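Local atomic coordinates of fatty acid amide hydrolase (Candida albicans, PDB entry 6KVR), a protein that probably hydrolyses the amide bond of monocarboxylic acid amides, fatty acid amides among them, releasing a monocarboxylate and ammonium. Residues 8-14 and 423-429; 160-164 and 185-189; 496-500 and 562-568; 68-74 and 109-113. All coordinates share one frame; numbering follows the deposited sequence.

Contact 1. Residues 8-14 and 423-429; sequences FLNKDPL and LNYGEGA
A polar loop-to-loop contact, with the side-chain amide of N424 gripping the backbone at K11 and D12, ties the N-terminal segment 8-14 to the loop between helices 417-423 and 434-457. N424 OD1 accepts twice: K11 N lies 2.8 Å away in the carbonyl plane, whereas D12 N, at 2.9 Å from the same oxygen, comes from above that plane (49° out of it). On the amide's other arm ND2 bonds to K420 O, so both ends of the group are engaged and its rotation is fixed, a task for which asparagine's short two-headed side chain is well suited. The L9 side chain crosses it at about a right angle, CD2 3.8 Å from N424 ND2. D12 closes an Asx turn, OD2 taking L14 N at 2.9 Å, while OD1 bonds to Y17 and N401. G428, at a positive phi (48°) that favours glycine, brings the chain close enough for A429 N to reach K11 O at 3.1 Å. The lysine chain, bent at chi2 (-61°), runs over the loop backbone, and NZ meets a water bound between Y425 O and G426 O. L14 CD2 rests on L423 CD1 at 3.7 Å.

Contact 2. Residues 160-164 and 185-189; sequences QMNYK and VTTSI
T187, on the first turn of helix 185-192, faces N162 and the selenomethionine M161 in the loop that leaves strand 155-158. That helix belongs to a beta-alpha-beta crossover: strand 155-158, with the predicted catalytic residue K158 at its end, is joined through it to its parallel neighbour 199-201. The contact is small and carries no direct hydrogen bond between the segments. The T187 side chain can be followed outward from CB, which is directed at the loop. One branch, CG2, lies anti to the backbone N and reaches toward the Y163 ring, stopping 4.5 Å from Y163 CD2; the ring itself is held edge-to-face by H183 and F125. The other branch, OG1, sits beside the backbone N (chi1 -66°). M161's long flexible side chain puts SE 4.3 Å from T187 OG1 and 4.5 Å from T186 CG2. M161 and T186 both touch V250 of strand 248-253, and the M161 side chain is about 4 Å from that of K158. Threonine suits a position offered both an aromatic ring and a peptide carbonyl, since it has a methyl for the ring and a hydroxyl that can reach the carbonyl through water. N162 O is too far from that hydroxyl for a direct bond, at 4.1 Å from T187 OG1, and a single water spans the interval, 2.7 Å from T187 OG1 and 3.0 Å from N162 O.

Contact 3. Residues 496-500 and 562-568; sequences SFQTG and IVDLLGV
The ring of F497 projects from strand 494-499 into the last turns of helix 552-565, where I562, V563 and L566 receive it. Its long direction runs at about a right angle to the I562 and L566 side chains, and the methyls gather round the CD2-CE2 rim of the ring. L566 CD1 comes to the ring edge, close to its plane, 4.0 Å from F497 CE2. I562 CG2 approaches the same carbon obliquely, at 3.9 Å from F497 CE2, and V563 CG2 lies 4.2 Å from F497 CD2. With chi1 at 72°, CG is placed between the backbone N and the carbonyl carbon, a setting that sends the ring toward the helix; L543 and H268, on the two adjoining strands, also touch F497. The strand belongs to the central mixed sheet of the amidase fold, and the helix packs against that sheet.

The helix ends in a Schellman motif, with G567 supplying the positive phi. This turn swings V568 back toward the strand, and its CG2 methyl settles 3.4 Å from T499 O and 3.5 Å from Q498 O, beside the corner where the chain bends at G500. T499 points the other way, its hydroxyl bonding to V541 O. Water 4 links the two backbones instead, donating to T499 O at 3.0 Å and to L566 O at 3.1 Å. Since no hydrogen bond passes directly from strand to helix, the direct contact between them is van der Waals packing, of methyls at the phenyl rim and of V568 on the strand's carbonyls, with that one water bridging at the margin.

Contact 4. Residues 68-74 and 109-113; sequences LYSQKLL and HRATL
L74 and H109 meet in a CH-pi contact where the chain leaving helix 64-70 packs against helix 100-118. The first helix ends in a Schellman motif, K72 taking the positive phi (47°), and the turn brings L73 and L74 back against the second. L74 CD2 lies over the middle of the imidazole, 3.6 Å from the H109 ring centroid and 13° off its normal. The leucine's two methyls divide the work: CD2 also touches L113 CD1 at 3.8 Å, while CD1 lies against the aliphatic part of R110, 3.6 Å from R110 CD. R110, with CG anti to the backbone N (chi1 -161°) and an extended chain beyond, carries its guanidinium across to helix 64-70. There L68 CD2 covers one face, 3.6 Å from R110 NH2, and Y69 OH accepts from NH2 at 3.1 Å, the phenol ring standing almost perpendicular to the guanidinium. Arginine suits this place because its methylenes give L74 CD1 an apolar surface to cross while its planar end offers several N-H donors.

Outside this shell, R110 NE is bonded to Y243 O of helix 235-243, and E78 of helix 76-82 holds H109 through ND1, limiting the rotation of the ring under L74. D83 sets the tyrosine and arginine against each other with one carboxylate: OD1 forms a salt bridge with R110 NH1, and OD2 is hydrogen-bonded to Y69 OH.

Overall arrangement
From the N terminus, segment 8-14 comes first but waits more than 400 residues for its partner, so contact 1 draws a very long loop. Within that loop contact 4 closes first, joining the end of helix 64-70 to helix 100-118, and contact 2 follows, a short loop of about twenty residues between the loop after strand 155-158 and helix 185-192. Once 423-429 has completed contact 1, contact 3 ties strand 494-499 to the C-terminal helix 552-565. No two loops cross. The contacts do not touch one another: contacts 3 and 4 are closest, with nearest atoms about 12 Å apart, whereas contact 1 lies across the chain's centre from both.

Contact 1. Residues 8-14 and 423-429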
loop_
_atom_site.group_PDB
_atom_site.type_symbol
_atom_site.label_atom_id
_atom_site.label_comp_id
_atom_site.label_asym_id
_atom_site.label_seq_id
_atom_site.Cartn_x
_atom_site.Cartn_y
_atom_site.Cartn_z
ATOM N N PHE A 8 -6.474 30.586 -15.783
ATOM C CA PHE A 8 -6.130 29.172 -15.624
ATOM C C PHE A 8 -7.282 28.233 -15.949
ATOM O O PHE A 8 -7.046 27.024 -16.071
ATOM C CB PHE A 8 -5.683 28.871 -14.193
ATOM C CG PHE A 8 -4.376 29.496 -13.820
ATOM C CD1 PHE A 8 -4.323 30.807 -13.377
ATOM C CD2 PHE A 8 -3.201 28.765 -13.891
ATOM C CE1 PHE A 8 -3.123 31.383 -13.025
ATOM C CE2 PHE A 8 -2.002 29.338 -13.538
ATOM C CZ PHE A 8 -1.964 30.658 -13.116
ATOM N N LEU A 9 -8.506 28.745 -16.088
ATOM C CA LEU A 9 -9.711 27.912 -16.177
ATOM C C LEU A 9 -9.972 27.425 -17.596
ATOM O O LEU A 9 -11.065 27.591 -18.134
ATOM C CB LEU A 9 -10.911 28.681 -15.637
ATOM C CG LEU A 9 -10.708 29.384 -14.288
ATOM C CD1 LEU A 9 -11.971 30.121 -13.875
ATOM C CD2 LEU A 9 -10.281 28.397 -13.213
ATOM N N ASN A 10 -8.983 26.782 -18.214
ATOM C CA ASN A 10 -9.093 26.376 -19.610
ATOM C C ASN A 10 -8.984 24.864 -19.782
ATOM O O ASN A 10 -8.685 24.391 -20.879
ATOM C CB ASN A 10 -8.022 27.075 -20.448
ATOM C CG ASN A 10 -6.624 26.546 -20.155
ATOM O OD1 ASN A 10 -6.270 26.289 -18.992
ATOM N ND2 ASN A 10 -5.820 26.378 -21.203
ATOM N N LYS A 11 -9.209 24.095 -18.720
ATOM C CA LYS A 11 -9.104 22.646 -18.793
ATOM C C LYS A 11 -10.438 21.945 -18.590
ATOM O O LYS A 11 -10.593 20.806 -19.040
ATOM C CB LYS A 11 -8.093 22.126 -17.751
ATOM C CG LYS A 11 -6.680 22.714 -17.879
ATOM C CD LYS A 11 -6.054 22.376 -19.232
ATOM C CE LYS A 11 -4.533 22.455 -19.198
ATOM N NZ LYS A 11 -4.077 23.516 -18.246
ATOM N N ASP A 12 -11.393 22.588 -17.922
ATOM C CA ASP A 12 -12.728 22.032 -17.721
ATOM C C ASP A 12 -13.692 23.171 -18.029
ATOM O O ASP A 12 -13.620 24.235 -17.376
ATOM C CB ASP A 12 -12.892 21.492 -16.292
ATOM C CG ASP A 12 -14.246 20.790 -16.051
ATOM O OD1 ASP A 12 -14.284 19.835 -15.218
ATOM O OD2 ASP A 12 -15.265 21.176 -16.680
ATOM N N PRO A 13 -14.584 23.021 -19.009
ATOM C CA PRO A 13 -15.480 24.136 -19.352
ATOM C C PRO A 13 -16.503 24.444 -18.272
ATOM O O PRO A 13 -17.035 25.563 -18.252
ATOM C CB PRO A 13 -16.147 23.670 -20.656
ATOM C CG PRO A 13 -16.037 22.168 -20.646
ATOM C CD PRO A 13 -14.767 21.852 -19.894
ATOM N N LEU A 14 -16.783 23.502 -17.367
ATOM C CA LEU A 14 -17.648 23.756 -16.211
ATOM C C LEU A 14 -19.088 24.081 -16.628
ATOM O O LEU A 14 -19.763 24.903 -16.004
ATOM C CB LEU A 14 -17.080 24.879 -15.336
ATOM C CG LEU A 14 -15.651 24.776 -14.786
ATOM C CD1 LEU A 14 -15.285 26.095 -14.143
ATOM C CD2 LEU A 14 -15.509 23.633 -13.777
ATOM N N LEU A 423 -11.033 22.236 -10.133
ATOM C CA LEU A 423 -11.530 21.471 -11.272
ATOM C C LEU A 423 -10.682 21.691 -12.517
ATOM O O LEU A 423 -10.738 20.870 -13.436
ATOM C CB LEU A 423 -12.994 21.823 -11.548
ATOM C CG LEU A 423 -13.927 21.302 -10.444
ATOM C CD1 LEU A 423 -15.372 21.771 -10.639
ATOM C CD2 LEU A 423 -13.840 19.771 -10.347
ATOM N N ASN A 424 -9.867 22.749 -12.557
ATOM C CA ASN A 424 -8.984 22.992 -13.697
ATOM C C ASN A 424 -7.520 22.628 -13.417
ATOM O O ASN A 424 -6.641 22.990 -14.211
ATOM C CB ASN A 424 -9.098 24.456 -14.132
ATOM C CG ASN A 424 -10.333 24.703 -14.989
ATOM O OD1 ASN A 424 -10.263 24.638 -16.226
ATOM N ND2 ASN A 424 -11.476 24.949 -14.337
ATOM N N TYR A 425 -7.260 21.854 -12.353
ATOM C CA TYR A 425 -5.896 21.634 -11.856
ATOM C C TYR A 425 -4.966 20.961 -12.863
ATOM O O TYR A 425 -3.828 21.414 -13.067
ATOM C CB TYR A 425 -5.934 20.800 -10.587
ATOM C CG TYR A 425 -5.628 21.649 -9.407
ATOM C CD1 TYR A 425 -4.971 22.859 -9.576
ATOM C CD2 TYR A 425 -6.003 21.263 -8.127
ATOM C CE1 TYR A 425 -4.678 23.668 -8.502
ATOM C CE2 TYR A 425 -5.728 22.073 -7.043
ATOM C CZ TYR A 425 -5.069 23.280 -7.239
ATOM O OH TYR A 425 -4.776 24.089 -6.161
ATOM N N GLY A 426 -5.353 19.827 -13.409
ATOM C CA GLY A 426 -4.322 19.101 -14.155
ATOM C C GLY A 426 -4.599 19.254 -15.640
ATOM O O GLY A 426 -4.346 20.313 -16.227
ATOM N N GLU A 427 -5.177 18.222 -16.246
ATOM C CA GLU A 427 -5.835 18.367 -17.535
ATOM C C GLU A 427 -7.354 18.453 -17.382
ATOM O O GLU A 427 -8.090 18.141 -18.323
ATOM C CB GLU A 427 -5.426 17.225 -18.472
ATOM C CG GLU A 427 -3.901 17.136 -18.706
ATOM C CD GLU A 427 -3.510 16.148 -19.806
ATOM O OE1 GLU A 427 -3.945 16.329 -20.961
ATOM O OE2 GLU A 427 -2.745 15.194 -19.526
ATOM N N GLY A 428 -7.834 18.867 -16.205
ATOM C CA GLY A 428 -9.247 19.080 -15.949
ATOM C C GLY A 428 -10.169 17.958 -16.387
ATOM O O GLY A 428 -10.099 16.839 -15.863
ATOM N N ALA A 429 -11.041 18.243 -17.358
ATOM C CA ALA A 429 -12.058 17.277 -17.748
ATOM C C ALA A 429 -11.542 16.201 -18.697
ATOM O O ALA A 429 -12.345 15.393 -19.177
ATOM C CB ALA A 429 -13.254 17.991 -18.388
HETATM O O HOH W 1 -4.938 25.410 -15.851
HETATM O O HOH W 2 -3.582 22.733 -15.195
#

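Contact 2. Residues 160-164 and 185-189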
loop_
_atom_site.group_PDB
_atom_site.type_symbol
_atom_site.label_atom_id
_atom_site.label_comp_id
_atom_site.label_asym_id
_atom_site.label_seq_id
_atom_site.Cartn_x
_atom_site.Cartn_y
_atom_site.Cartn_z
ATOM N N GLN A 160 -17.060 15.254 6.936
ATOM C CA GLN A 160 -17.182 14.245 5.880
ATOM C C GLN A 160 -17.088 12.804 6.393
ATOM O O GLN A 160 -17.458 11.880 5.659
ATOM C CB GLN A 160 -16.126 14.498 4.790
ATOM C CG GLN A 160 -14.674 14.366 5.272
ATOM C CD GLN A 160 -14.076 13.040 4.890
ATOM O OE1 GLN A 160 -14.501 12.415 3.907
ATOM N NE2 GLN A 160 -13.066 12.601 5.641
HETATM N N MSE A 161 -16.630 12.583 7.619
HETATM C CA MSE A 161 -16.591 11.224 8.162
HETATM C C MSE A 161 -17.973 10.765 8.596
HETATM O O MSE A 161 -18.682 11.499 9.284
HETATM C CB MSE A 161 -15.628 11.129 9.350
HETATM C CG MSE A 161 -14.194 11.442 9.005
HETATM SE SE MSE A 161 -12.999 11.349 10.569
HETATM C CE MSE A 161 -13.637 12.948 11.436
ATOM N N ASN A 162 -18.339 9.547 8.203
ATOM C CA ASN A 162 -19.612 8.963 8.620
ATOM C C ASN A 162 -19.801 9.111 10.121
ATOM O O ASN A 162 -18.947 8.696 10.911
ATOM C CB ASN A 162 -19.683 7.467 8.263
ATOM C CG ASN A 162 -20.032 7.219 6.813
ATOM O OD1 ASN A 162 -20.376 8.147 6.081
ATOM N ND2 ASN A 162 -19.961 5.954 6.391
ATOM N N TYR A 163 -20.923 9.694 10.509
ATOM C CA TYR A 163 -21.361 9.707 11.895
ATOM C C TYR A 163 -22.715 9.019 11.941
ATOM O O TYR A 163 -23.628 9.391 11.191
ATOM C CB TYR A 163 -21.461 11.139 12.454
ATOM C CG TYR A 163 -21.529 11.192 13.970
ATOM C CD1 TYR A 163 -22.705 10.892 14.639
ATOM C CD2 TYR A 163 -20.407 11.533 14.729
ATOM C CE1 TYR A 163 -22.773 10.942 16.016
ATOM C CE2 TYR A 163 -20.460 11.577 16.113
ATOM C CZ TYR A 163 -21.653 11.286 16.748
ATOM O OH TYR A 163 -21.730 11.315 18.117
ATOM N N LYS A 164 -22.843 8.032 12.829
ATOM C CA LYS A 164 -24.040 7.203 12.884
ATOM C C LYS A 164 -25.294 8.048 13.070
ATOM O O LYS A 164 -25.376 8.875 13.980
ATOM C CB LYS A 164 -23.911 6.193 14.018
ATOM C CG LYS A 164 -25.223 5.655 14.522
ATOM C CD LYS A 164 -24.996 4.561 15.548
ATOM C CE LYS A 164 -26.329 3.978 16.007
ATOM N NZ LYS A 164 -26.184 2.601 16.560
ATOM N N VAL A 185 -14.828 4.026 10.306
ATOM C CA VAL A 185 -13.911 3.214 11.107
ATOM C C VAL A 185 -13.210 4.071 12.157
ATOM O O VAL A 185 -13.132 3.701 13.334
ATOM C CB VAL A 185 -12.896 2.481 10.214
ATOM C CG1 VAL A 185 -11.884 1.773 11.074
ATOM C CG2 VAL A 185 -13.611 1.467 9.315
ATOM N N THR A 186 -12.690 5.229 11.754
ATOM C CA THR A 186 -11.900 6.016 12.690
ATOM C C THR A 186 -12.766 6.539 13.839
ATOM O O THR A 186 -12.365 6.480 15.008
ATOM C CB THR A 186 -11.189 7.148 11.943
ATOM O OG1 THR A 186 -10.035 6.609 11.298
ATOM C CG2 THR A 186 -10.734 8.263 12.912
ATOM N N THR A 187 -13.973 7.013 13.540
ATOM C CA THR A 187 -14.822 7.519 14.610
ATOM C C THR A 187 -15.226 6.410 15.579
ATOM O O THR A 187 -15.252 6.627 16.800
ATOM C CB THR A 187 -16.052 8.209 14.022
ATOM O OG1 THR A 187 -15.634 9.376 13.311
ATOM C CG2 THR A 187 -17.018 8.613 15.119
ATOM N N SER A 188 -15.547 5.216 15.078
ATOM C CA SER A 188 -15.971 4.197 16.029
ATOM C C SER A 188 -14.798 3.670 16.830
ATOM O O SER A 188 -14.988 3.235 17.964
ATOM C CB SER A 188 -16.732 3.057 15.341
ATOM O OG SER A 188 -15.909 2.273 14.541
ATOM N N ILE A 189 -13.580 3.761 16.311
ATOM C CA ILE A 189 -12.441 3.449 17.164
ATOM C C ILE A 189 -12.299 4.491 18.270
ATOM O O ILE A 189 -12.014 4.149 19.423
ATOM C CB ILE A 189 -11.160 3.329 16.324
ATOM C CG1 ILE A 189 -11.153 2.009 15.545
ATOM C CG2 ILE A 189 -9.901 3.454 17.217
ATOM C CD1 ILE A 189 -9.993 1.913 14.582
HETATM O O HOH W 3 -17.703 10.929 12.432
#

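Contact 3. Residues 496-500 and 562-568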
loop_
_atom_site.group_PDB
_atom_site.type_symbol
_atom_site.label_atom_id
_atom_site.label_comp_id
_atom_site.label_asym_id
_atom_site.label_seq_id
_atom_site.Cartn_x
_atom_site.Cartn_y
_atom_site.Cartn_z
ATOM N N SER A 496 3.160 19.251 10.826
ATOM C CA SER A 496 3.020 20.704 10.772
ATOM C C SER A 496 3.015 21.218 12.209
ATOM O O SER A 496 2.166 20.809 13.010
ATOM C CB SER A 496 1.741 21.099 10.035
ATOM O OG SER A 496 1.615 22.508 9.938
ATOM N N PHE A 497 3.976 22.085 12.545
ATOM C CA PHE A 497 4.164 22.528 13.926
ATOM C C PHE A 497 4.325 24.044 14.008
ATOM O O PHE A 497 4.987 24.651 13.160
ATOM C CB PHE A 497 5.388 21.825 14.574
ATOM C CG PHE A 497 6.732 22.307 14.058
ATOM C CD1 PHE A 497 7.319 21.727 12.937
ATOM C CD2 PHE A 497 7.418 23.325 14.713
ATOM C CE1 PHE A 497 8.557 22.160 12.472
ATOM C CE2 PHE A 497 8.647 23.771 14.256
ATOM C CZ PHE A 497 9.223 23.184 13.136
ATOM N N GLN A 498 3.720 24.653 15.036
ATOM C CA GLN A 498 3.900 26.085 15.284
ATOM C C GLN A 498 5.332 26.398 15.710
ATOM O O GLN A 498 5.931 25.677 16.516
ATOM C CB GLN A 498 2.937 26.574 16.362
ATOM C CG GLN A 498 1.506 26.686 15.895
ATOM C CD GLN A 498 1.378 27.490 14.616
ATOM O OE1 GLN A 498 1.952 28.574 14.487
ATOM N NE2 GLN A 498 0.619 26.962 13.658
ATOM N N THR A 499 5.881 27.481 15.168
ATOM C CA THR A 499 7.217 27.932 15.535
ATOM C C THR A 499 7.234 28.864 16.744
ATOM O O THR A 499 8.308 29.086 17.310
ATOM C CB THR A 499 7.876 28.655 14.356
ATOM O OG1 THR A 499 7.142 29.850 14.068
ATOM C CG2 THR A 499 7.876 27.775 13.136
ATOM N N GLY A 500 6.083 29.392 17.166
ATOM C CA GLY A 500 6.035 30.446 18.161
ATOM C C GLY A 500 6.266 31.833 17.602
ATOM O O GLY A 500 6.282 32.806 18.370
ATOM N N ILE A 562 11.939 19.747 19.114
ATOM C CA ILE A 562 12.064 21.041 18.441
ATOM C C ILE A 562 11.133 22.067 19.072
ATOM O O ILE A 562 11.510 23.228 19.269
ATOM C CB ILE A 562 11.799 20.889 16.929
ATOM C CG1 ILE A 562 12.931 20.113 16.256
ATOM C CG2 ILE A 562 11.634 22.250 16.276
ATOM C CD1 ILE A 562 12.820 20.043 14.744
ATOM N N VAL A 563 9.901 21.663 19.383
ATOM C CA VAL A 563 8.949 22.570 20.012
ATOM C C VAL A 563 9.433 22.969 21.401
ATOM O O VAL A 563 9.183 24.095 21.864
ATOM C CB VAL A 563 7.558 21.907 20.053
ATOM C CG1 VAL A 563 6.655 22.572 21.072
ATOM C CG2 VAL A 563 6.910 21.917 18.659
ATOM N N ASP A 564 10.144 22.069 22.083
ATOM C CA ASP A 564 10.705 22.417 23.384
ATOM C C ASP A 564 11.911 23.334 23.227
ATOM O O ASP A 564 12.038 24.323 23.954
ATOM C CB ASP A 564 11.061 21.149 24.158
ATOM C CG ASP A 564 9.825 20.435 24.702
ATOM O OD1 ASP A 564 8.699 20.953 24.499
ATOM O OD2 ASP A 564 9.972 19.353 25.317
ATOM N N LEU A 565 12.784 23.049 22.259
ATOM C CA LEU A 565 13.871 23.971 21.947
ATOM C C LEU A 565 13.352 25.380 21.670
ATOM O O LEU A 565 13.978 26.370 22.072
ATOM C CB LEU A 565 14.657 23.462 20.748
ATOM C CG LEU A 565 15.635 24.499 20.188
ATOM C CD1 LEU A 565 16.910 24.586 21.053
ATOM C CD2 LEU A 565 15.950 24.247 18.720
ATOM N N LEU A 566 12.204 25.494 20.995
ATOM C CA LEU A 566 11.674 26.790 20.592
ATOM C C LEU A 566 10.804 27.449 21.652
ATOM O O LEU A 566 10.357 28.579 21.443
ATOM C CB LEU A 566 10.861 26.657 19.299
ATOM C CG LEU A 566 11.645 26.344 18.024
ATOM C CD1 LEU A 566 10.711 25.986 16.865
ATOM C CD2 LEU A 566 12.527 27.514 17.657
ATOM N N GLY A 567 10.522 26.772 22.756
ATOM C CA GLY A 567 9.674 27.347 23.778
ATOM C C GLY A 567 8.216 27.488 23.393
ATOM O O GLY A 567 7.524 28.359 23.933
ATOM N N VAL A 568 7.718 26.644 22.493
ATOM C CA VAL A 568 6.341 26.775 22.028
ATOM C C VAL A 568 5.396 26.154 23.054
ATOM O O VAL A 568 5.461 24.950 23.326
ATOM C CB VAL A 568 6.165 26.131 20.644
ATOM C CG1 VAL A 568 4.696 26.149 20.238
ATOM C CG2 VAL A 568 7.033 26.859 19.607
HETATM O O HOH W 4 10.024 30.610 19.178
#

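Contact 4. Residues 68-74 and 109-113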
loop_
_atom_site.group_PDB
_atom_site.type_symbol
_atom_site.label_atom_id
_atom_site.label_comp_id
_atom_site.label_asym_id
_atom_site.label_seq_id
_atom_site.Cartn_x
_atom_site.Cartn_y
_atom_site.Cartn_z
ATOM N N LEU A 68 -10.472 36.282 23.868
ATOM C CA LEU A 68 -10.933 35.252 24.792
ATOM C C LEU A 68 -10.244 35.381 26.146
ATOM O O LEU A 68 -10.886 35.307 27.203
ATOM C CB LEU A 68 -10.664 33.872 24.191
ATOM C CG LEU A 68 -10.595 32.704 25.173
ATOM C CD1 LEU A 68 -11.974 32.406 25.759
ATOM C CD2 LEU A 68 -9.981 31.474 24.499
ATOM N N TYR A 69 -8.924 35.577 26.123
ATOM C CA TYR A 69 -8.162 35.665 27.355
ATOM C C TYR A 69 -8.312 37.034 28.014
ATOM O O TYR A 69 -8.500 37.120 29.231
ATOM C CB TYR A 69 -6.702 35.355 27.055
ATOM C CG TYR A 69 -6.449 33.882 26.829
ATOM C CD1 TYR A 69 -6.252 33.025 27.903
ATOM C CD2 TYR A 69 -6.417 33.345 25.548
ATOM C CE1 TYR A 69 -6.017 31.683 27.710
ATOM C CE2 TYR A 69 -6.172 31.999 25.345
ATOM C CZ TYR A 69 -5.979 31.173 26.428
ATOM O OH TYR A 69 -5.746 29.822 26.250
ATOM N N SER A 70 -8.267 38.109 27.221
ATOM C CA SER A 70 -8.283 39.458 27.779
ATOM C C SER A 70 -9.638 39.817 28.377
ATOM O O SER A 70 -9.701 40.572 29.350
ATOM C CB SER A 70 -7.894 40.472 26.704
ATOM O OG SER A 70 -8.950 40.646 25.772
ATOM N N GLN A 71 -10.725 39.315 27.809
ATOM C CA GLN A 71 -12.049 39.536 28.369
ATOM C C GLN A 71 -12.477 38.431 29.315
ATOM O O GLN A 71 -13.602 38.482 29.826
ATOM C CB GLN A 71 -13.087 39.678 27.255
ATOM C CG GLN A 71 -13.080 41.049 26.635
ATOM C CD GLN A 71 -13.886 42.052 27.434
ATOM O OE1 GLN A 71 -15.111 42.154 27.280
ATOM N NE2 GLN A 71 -13.212 42.773 28.322
ATOM N N LYS A 72 -11.615 37.433 29.536
ATOM C CA LYS A 72 -11.875 36.311 30.436
ATOM C C LYS A 72 -13.265 35.721 30.196
ATOM O O LYS A 72 -14.132 35.726 31.074
ATOM C CB LYS A 72 -11.701 36.744 31.899
ATOM C CG LYS A 72 -10.299 37.261 32.240
ATOM C CD LYS A 72 -10.262 37.991 33.584
ATOM C CE LYS A 72 -8.947 37.743 34.317
ATOM N NZ LYS A 72 -9.134 37.162 35.687
ATOM N N LEU A 73 -13.474 35.201 28.978
ATOM C CA LEU A 73 -14.810 34.727 28.623
ATOM C C LEU A 73 -15.171 33.420 29.319
ATOM O O LEU A 73 -16.357 33.125 29.470
ATOM C CB LEU A 73 -14.937 34.565 27.108
ATOM C CG LEU A 73 -14.647 35.790 26.239
ATOM C CD1 LEU A 73 -14.916 35.451 24.764
ATOM C CD2 LEU A 73 -15.461 37.010 26.689
ATOM N N LEU A 74 -14.187 32.627 29.718
ATOM C CA LEU A 74 -14.398 31.448 30.541
ATOM C C LEU A 74 -13.981 31.754 31.979
ATOM O O LEU A 74 -13.206 32.679 32.238
ATOM C CB LEU A 74 -13.593 30.253 30.012
ATOM C CG LEU A 74 -13.700 29.917 28.517
ATOM C CD1 LEU A 74 -12.560 29.002 28.114
ATOM C CD2 LEU A 74 -15.058 29.298 28.144
ATOM N N HIS A 109 -18.387 24.890 26.176
ATOM C CA HIS A 109 -18.430 26.345 26.236
ATOM C C HIS A 109 -17.409 26.958 25.280
ATOM O O HIS A 109 -17.749 27.811 24.452
ATOM C CB HIS A 109 -18.168 26.791 27.684
ATOM C CG HIS A 109 -18.473 28.234 27.957
ATOM N ND1 HIS A 109 -18.496 28.755 29.235
ATOM C CD2 HIS A 109 -18.752 29.267 27.124
ATOM C CE1 HIS A 109 -18.785 30.043 29.177
ATOM N NE2 HIS A 109 -18.949 30.378 27.910
ATOM N N ARG A 110 -16.149 26.513 25.361
ATOM C CA ARG A 110 -15.115 27.109 24.523
ATOM C C ARG A 110 -15.377 26.858 23.037
ATOM O O ARG A 110 -15.039 27.709 22.202
ATOM C CB ARG A 110 -13.735 26.589 24.939
ATOM C CG ARG A 110 -12.564 27.468 24.473
ATOM C CD ARG A 110 -11.274 27.221 25.273
ATOM N NE ARG A 110 -10.104 27.804 24.617
ATOM C CZ ARG A 110 -8.919 27.990 25.190
ATOM N NH1 ARG A 110 -8.698 27.669 26.456
ATOM N NH2 ARG A 110 -7.928 28.520 24.478
ATOM N N ALA A 111 -16.013 25.725 22.693
ATOM C CA ALA A 111 -16.309 25.432 21.289
ATOM C C ALA A 111 -17.438 26.309 20.766
ATOM O O ALA A 111 -17.428 26.704 19.593
ATOM C CB ALA A 111 -16.650 23.948 21.112
ATOM N N THR A 112 -18.425 26.626 21.613
ATOM C CA THR A 112 -19.498 27.522 21.176
ATOM C C THR A 112 -18.955 28.918 20.898
ATOM O O THR A 112 -19.334 29.559 19.906
ATOM C CB THR A 112 -20.609 27.587 22.232
ATOM O OG1 THR A 112 -21.039 26.260 22.559
ATOM C CG2 THR A 112 -21.800 28.369 21.716
ATOM N N LEU A 113 -18.062 29.403 21.765
ATOM C CA LEU A 113 -17.375 30.661 21.493
ATOM C C LEU A 113 -16.596 30.580 20.182
ATOM O O LEU A 113 -16.715 31.464 19.323
ATOM C CB LEU A 113 -16.466 31.022 22.672
ATOM C CG LEU A 113 -17.271 31.370 23.937
ATOM C CD1 LEU A 113 -16.387 31.366 25.184
ATOM C CD2 LEU A 113 -18.041 32.692 23.793
#